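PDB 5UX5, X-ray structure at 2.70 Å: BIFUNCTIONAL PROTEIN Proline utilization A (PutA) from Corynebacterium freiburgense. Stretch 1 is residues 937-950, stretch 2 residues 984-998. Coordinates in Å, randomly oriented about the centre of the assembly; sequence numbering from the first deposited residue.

Stretch 1 937-950: FLKRAAALDEIAWR
Stretch 2, residues 984-998: EEQFNRLKLAALRTG

Two helices, 937-950 and 984-997, pack side by side in nearly the same direction (axes 9.9 Å apart, crossing angle -22°), with CA atoms in register at Leu-938/Arg-989 (6.0 Å), Ala-942/Leu-992 (6.6 Å) and Asp-945/Ala-993 (7.3 Å); together they bury 768 Å². At the N-terminal end Leu-938 (m,t) leaves its CA sideways but brings CD2 to 3.4 Å from Arg-989 N. Phe-937 (t, chi2 82°) sets CE2 3.8 Å from Arg-989 CG. Leu-992 (m,t) points toward the partner, its CD1 3.9 Å from Ala-942 CB; the small alanine leaves room for it. Arg-989 is buried and bends at chi2 (t,m,t, chi4 -89°), laying one guanidinium face over Ala-941 CB (3.6 Å from CZ) and meeting Asp-945 (m, chi2 -11°) in a two-pronged salt bridge: NH2 to OD1 and NH1 to OD2, both 2.7 Å. Charge thus pairs with charge inside the contact. Further along, Arg-996 extends (t,t), then turns at chi3 (m, chi4 -89°). Its CG lies over the Trp-949 face (t, chi2 -99°), 4.0 Å from the six-membered-ring centroid, while NH1 and NH2 reach Glu-946 OE2 at 3.0 and 2.9 Å. Glu-946 (t,p) curls to do this, and its OE1 accepts Arg-950 NE at 3.0 Å. Gly-998, with phi 84°, leaves the helix.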

# COMPACT_ATOMS: atom_id res chain seq x y z
N PHE A 937 -19.79 -23.09 38.67
CA PHE A 937 -18.74 -22.80 37.71
C PHE A 937 -19.27 -22.80 36.28
O PHE A 937 -18.93 -21.92 35.48
CB PHE A 937 -17.62 -23.81 37.87
CG PHE A 937 -16.55 -23.72 36.81
CD1 PHE A 937 -15.53 -22.77 36.92
CD2 PHE A 937 -16.56 -24.57 35.72
CE1 PHE A 937 -14.53 -22.70 35.97
CE2 PHE A 937 -15.57 -24.49 34.77
CZ PHE A 937 -14.55 -23.55 34.89
N LEU A 938 -20.11 -23.78 35.94
CA LEU A 938 -20.57 -23.85 34.56
C LEU A 938 -21.57 -22.76 34.24
O LEU A 938 -21.58 -22.25 33.11
CB LEU A 938 -21.15 -25.23 34.26
CG LEU A 938 -20.08 -26.33 34.33
CD1 LEU A 938 -20.71 -27.68 34.40
CD2 LEU A 938 -19.17 -26.21 33.11
N LYS A 939 -22.40 -22.37 35.19
CA LYS A 939 -23.28 -21.22 34.94
C LYS A 939 -22.46 -19.95 34.76
O LYS A 939 -22.77 -19.11 33.91
CB LYS A 939 -24.31 -21.07 36.05
CG LYS A 939 -25.36 -22.19 36.09
CD LYS A 939 -26.34 -21.98 37.25
CE LYS A 939 -27.44 -23.04 37.32
NZ LYS A 939 -26.93 -24.44 37.35
N ARG A 940 -21.39 -19.81 35.52
CA ARG A 940 -20.57 -18.62 35.41
C ARG A 940 -19.87 -18.57 34.05
O ARG A 940 -19.74 -17.50 33.45
CB ARG A 940 -19.57 -18.59 36.56
CG ARG A 940 -18.63 -17.42 36.51
CD ARG A 940 -17.60 -17.54 37.60
NE ARG A 940 -16.68 -16.42 37.55
CZ ARG A 940 -17.02 -15.21 37.96
NH1 ARG A 940 -18.25 -15.01 38.42
NH2 ARG A 940 -16.16 -14.19 37.89
N ALA A 941 -19.43 -19.73 33.54
CA ALA A 941 -18.81 -19.81 32.22
C ALA A 941 -19.83 -19.63 31.11
O ALA A 941 -19.48 -19.12 30.03
CB ALA A 941 -18.07 -21.13 32.04
N ALA A 942 -21.07 -20.10 31.30
CA ALA A 942 -22.09 -19.88 30.29
C ALA A 942 -22.39 -18.40 30.12
O ALA A 942 -22.59 -17.93 28.99
CB ALA A 942 -23.38 -20.62 30.64
N ALA A 943 -22.46 -17.66 31.22
CA ALA A 943 -22.82 -16.25 31.16
C ALA A 943 -21.70 -15.42 30.56
O ALA A 943 -21.95 -14.51 29.76
CB ALA A 943 -23.19 -15.72 32.54
N LEU A 944 -20.47 -15.70 30.98
CA LEU A 944 -19.33 -14.93 30.51
C LEU A 944 -19.06 -15.18 29.03
O LEU A 944 -18.58 -14.28 28.33
CB LEU A 944 -18.10 -15.26 31.37
CG LEU A 944 -18.26 -14.81 32.84
CD1 LEU A 944 -17.07 -15.15 33.69
CD2 LEU A 944 -18.53 -13.35 32.92
N ASP A 945 -19.36 -16.39 28.53
CA ASP A 945 -19.31 -16.64 27.10
C ASP A 945 -20.28 -15.74 26.36
O ASP A 945 -19.95 -15.13 25.34
CB ASP A 945 -19.60 -18.11 26.80
CG ASP A 945 -18.43 -19.04 27.17
OD1 ASP A 945 -17.32 -18.54 27.46
OD2 ASP A 945 -18.61 -20.29 27.17
N GLU A 946 -21.51 -15.64 26.86
CA GLU A 946 -22.49 -14.76 26.24
C GLU A 946 -21.97 -13.32 26.16
O GLU A 946 -22.05 -12.69 25.11
CB GLU A 946 -23.81 -14.82 27.00
CG GLU A 946 -24.91 -13.99 26.40
CD GLU A 946 -25.37 -14.46 25.04
OE1 GLU A 946 -25.93 -13.62 24.30
OE2 GLU A 946 -25.18 -15.65 24.71
N ILE A 947 -21.45 -12.80 27.28
CA ILE A 947 -21.00 -11.40 27.30
C ILE A 947 -19.81 -11.21 26.38
O ILE A 947 -19.72 -10.20 25.65
CB ILE A 947 -20.65 -10.96 28.74
CG1 ILE A 947 -21.86 -10.99 29.62
CG2 ILE A 947 -20.01 -9.60 28.74
CD1 ILE A 947 -21.43 -10.81 31.03
N ALA A 948 -18.85 -12.13 26.42
CA ALA A 948 -17.72 -12.03 25.51
C ALA A 948 -18.19 -12.11 24.06
O ALA A 948 -17.71 -11.36 23.21
CB ALA A 948 -16.70 -13.13 25.81
N TRP A 949 -19.17 -12.95 23.78
CA TRP A 949 -19.66 -13.05 22.41
C TRP A 949 -20.31 -11.74 21.98
O TRP A 949 -20.08 -11.28 20.86
CB TRP A 949 -20.62 -14.23 22.28
CG TRP A 949 -20.74 -14.75 20.88
CD1 TRP A 949 -21.72 -14.47 19.98
CD2 TRP A 949 -19.81 -15.60 20.19
NE1 TRP A 949 -21.48 -15.09 18.80
CE2 TRP A 949 -20.31 -15.80 18.90
CE3 TRP A 949 -18.60 -16.21 20.56
CZ2 TRP A 949 -19.65 -16.59 17.95
CZ3 TRP A 949 -17.95 -17.01 19.61
CH2 TRP A 949 -18.48 -17.19 18.33
N ARG A 950 -21.10 -11.11 22.86
CA ARG A 950 -21.71 -9.83 22.53
C ARG A 950 -20.69 -8.71 22.38
O ARG A 950 -20.87 -7.80 21.57
CB ARG A 950 -22.72 -9.42 23.60
CG ARG A 950 -23.93 -10.30 23.71
CD ARG A 950 -24.85 -9.75 24.74
NE ARG A 950 -25.91 -10.69 25.04
CZ ARG A 950 -26.90 -10.45 25.89
NH1 ARG A 950 -26.98 -9.29 26.52
NH2 ARG A 950 -27.81 -11.37 26.11
N GLU A 984 -15.16 -34.33 34.02
CA GLU A 984 -16.45 -34.11 33.39
C GLU A 984 -16.86 -32.64 33.44
O GLU A 984 -17.36 -32.09 32.45
CB GLU A 984 -17.52 -34.98 34.04
CG GLU A 984 -18.73 -35.17 33.15
CD GLU A 984 -20.00 -35.52 33.93
OE1 GLU A 984 -19.89 -36.08 35.06
OE2 GLU A 984 -21.11 -35.21 33.41
N GLU A 985 -16.63 -31.98 34.57
CA GLU A 985 -17.08 -30.60 34.67
C GLU A 985 -16.35 -29.73 33.66
O GLU A 985 -16.99 -28.97 32.92
CB GLU A 985 -16.91 -30.08 36.10
CG GLU A 985 -17.07 -28.59 36.16
CD GLU A 985 -17.27 -28.05 37.56
OE1 GLU A 985 -16.44 -28.31 38.46
OE2 GLU A 985 -18.28 -27.35 37.75
N GLN A 986 -15.02 -29.84 33.60
CA GLN A 986 -14.26 -29.03 32.64
C GLN A 986 -14.60 -29.42 31.21
O GLN A 986 -14.73 -28.55 30.34
CB GLN A 986 -12.75 -29.16 32.89
CG GLN A 986 -12.31 -28.64 34.24
CD GLN A 986 -10.87 -29.00 34.60
OE1 GLN A 986 -10.07 -29.35 33.73
NE2 GLN A 986 -10.54 -28.93 35.88
N PHE A 987 -14.77 -30.71 30.94
CA PHE A 987 -15.23 -31.11 29.62
C PHE A 987 -16.58 -30.48 29.27
O PHE A 987 -16.84 -30.20 28.10
CB PHE A 987 -15.31 -32.62 29.50
CG PHE A 987 -15.32 -33.09 28.08
CD1 PHE A 987 -14.14 -33.22 27.37
CD2 PHE A 987 -16.52 -33.36 27.43
CE1 PHE A 987 -14.13 -33.62 26.03
CE2 PHE A 987 -16.53 -33.78 26.09
CZ PHE A 987 -15.33 -33.90 25.39
N ASN A 988 -17.47 -30.30 30.24
CA ASN A 988 -18.74 -29.62 29.97
C ASN A 988 -18.52 -28.14 29.69
O ASN A 988 -19.19 -27.54 28.83
CB ASN A 988 -19.71 -29.81 31.13
CG ASN A 988 -20.30 -31.22 31.19
OD1 ASN A 988 -20.24 -31.97 30.21
ND2 ASN A 988 -20.87 -31.57 32.33
N ARG A 989 -17.57 -27.52 30.40
CA ARG A 989 -17.23 -26.14 30.09
C ARG A 989 -16.78 -26.01 28.64
O ARG A 989 -17.05 -24.99 28.01
CB ARG A 989 -16.14 -25.63 31.03
CG ARG A 989 -16.02 -24.13 31.01
CD ARG A 989 -15.10 -23.61 29.87
NE ARG A 989 -15.13 -22.15 29.82
CZ ARG A 989 -16.00 -21.46 29.10
NH1 ARG A 989 -16.91 -22.07 28.36
NH2 ARG A 989 -15.98 -20.15 29.14
N LEU A 990 -16.03 -27.00 28.13
CA LEU A 990 -15.65 -26.99 26.72
C LEU A 990 -16.83 -27.30 25.80
O LEU A 990 -16.86 -26.84 24.66
CB LEU A 990 -14.50 -27.97 26.47
CG LEU A 990 -13.12 -27.80 27.15
CD1 LEU A 990 -12.11 -28.70 26.54
CD2 LEU A 990 -12.62 -26.39 27.12
N LYS A 991 -17.83 -28.06 26.26
CA LYS A 991 -18.99 -28.31 25.40
C LYS A 991 -19.83 -27.03 25.24
O LYS A 991 -20.35 -26.76 24.16
CB LYS A 991 -19.82 -29.48 25.96
N LEU A 992 -19.95 -26.24 26.32
CA LEU A 992 -20.55 -24.91 26.27
C LEU A 992 -19.90 -24.04 25.21
O LEU A 992 -20.59 -23.36 24.43
CB LEU A 992 -20.46 -24.22 27.63
CG LEU A 992 -21.55 -24.43 28.67
CD1 LEU A 992 -21.14 -23.77 29.98
CD2 LEU A 992 -22.82 -23.80 28.12
N ALA A 993 -18.57 -23.94 25.24
CA ALA A 993 -17.84 -23.18 24.23
C ALA A 993 -18.07 -23.75 22.83
O ALA A 993 -18.26 -22.99 21.88
CB ALA A 993 -16.35 -23.17 24.54
N ALA A 994 -18.05 -25.07 22.69
CA ALA A 994 -18.16 -25.66 21.36
C ALA A 994 -19.56 -25.52 20.79
O ALA A 994 -19.72 -25.46 19.56
CB ALA A 994 -17.74 -27.13 21.38
N LEU A 995 -20.57 -25.53 21.66
CA LEU A 995 -21.94 -25.34 21.19
C LEU A 995 -22.12 -23.97 20.56
O LEU A 995 -22.93 -23.80 19.65
CB LEU A 995 -22.91 -25.53 22.35
CG LEU A 995 -24.41 -25.43 22.11
CD1 LEU A 995 -24.84 -26.41 21.07
CD2 LEU A 995 -25.16 -25.71 23.42
N ARG A 996 -21.34 -22.99 21.01
CA ARG A 996 -21.47 -21.61 20.58
C ARG A 996 -20.65 -21.31 19.33
O ARG A 996 -21.06 -20.47 18.51
CB ARG A 996 -21.06 -20.67 21.73
CG ARG A 996 -21.01 -19.20 21.38
CD ARG A 996 -20.69 -18.32 22.57
NE ARG A 996 -21.61 -18.50 23.69
CZ ARG A 996 -22.74 -17.81 23.86
NH1 ARG A 996 -23.10 -16.90 22.96
NH2 ARG A 996 -23.53 -18.03 24.91
N THR A 997 -19.48 -21.94 19.18
CA THR A 997 -18.65 -21.70 18.02
C THR A 997 -18.86 -22.72 16.91
O THR A 997 -18.47 -22.45 15.76
CB THR A 997 -17.17 -21.66 18.41
OG1 THR A 997 -16.78 -22.92 18.96
CG2 THR A 997 -16.94 -20.58 19.42
N GLY A 998 -19.49 -23.85 17.22
CA GLY A 998 -19.63 -24.94 16.27
C GLY A 998 -18.45 -25.89 16.20
O GLY A 998 -18.46 -26.79 15.35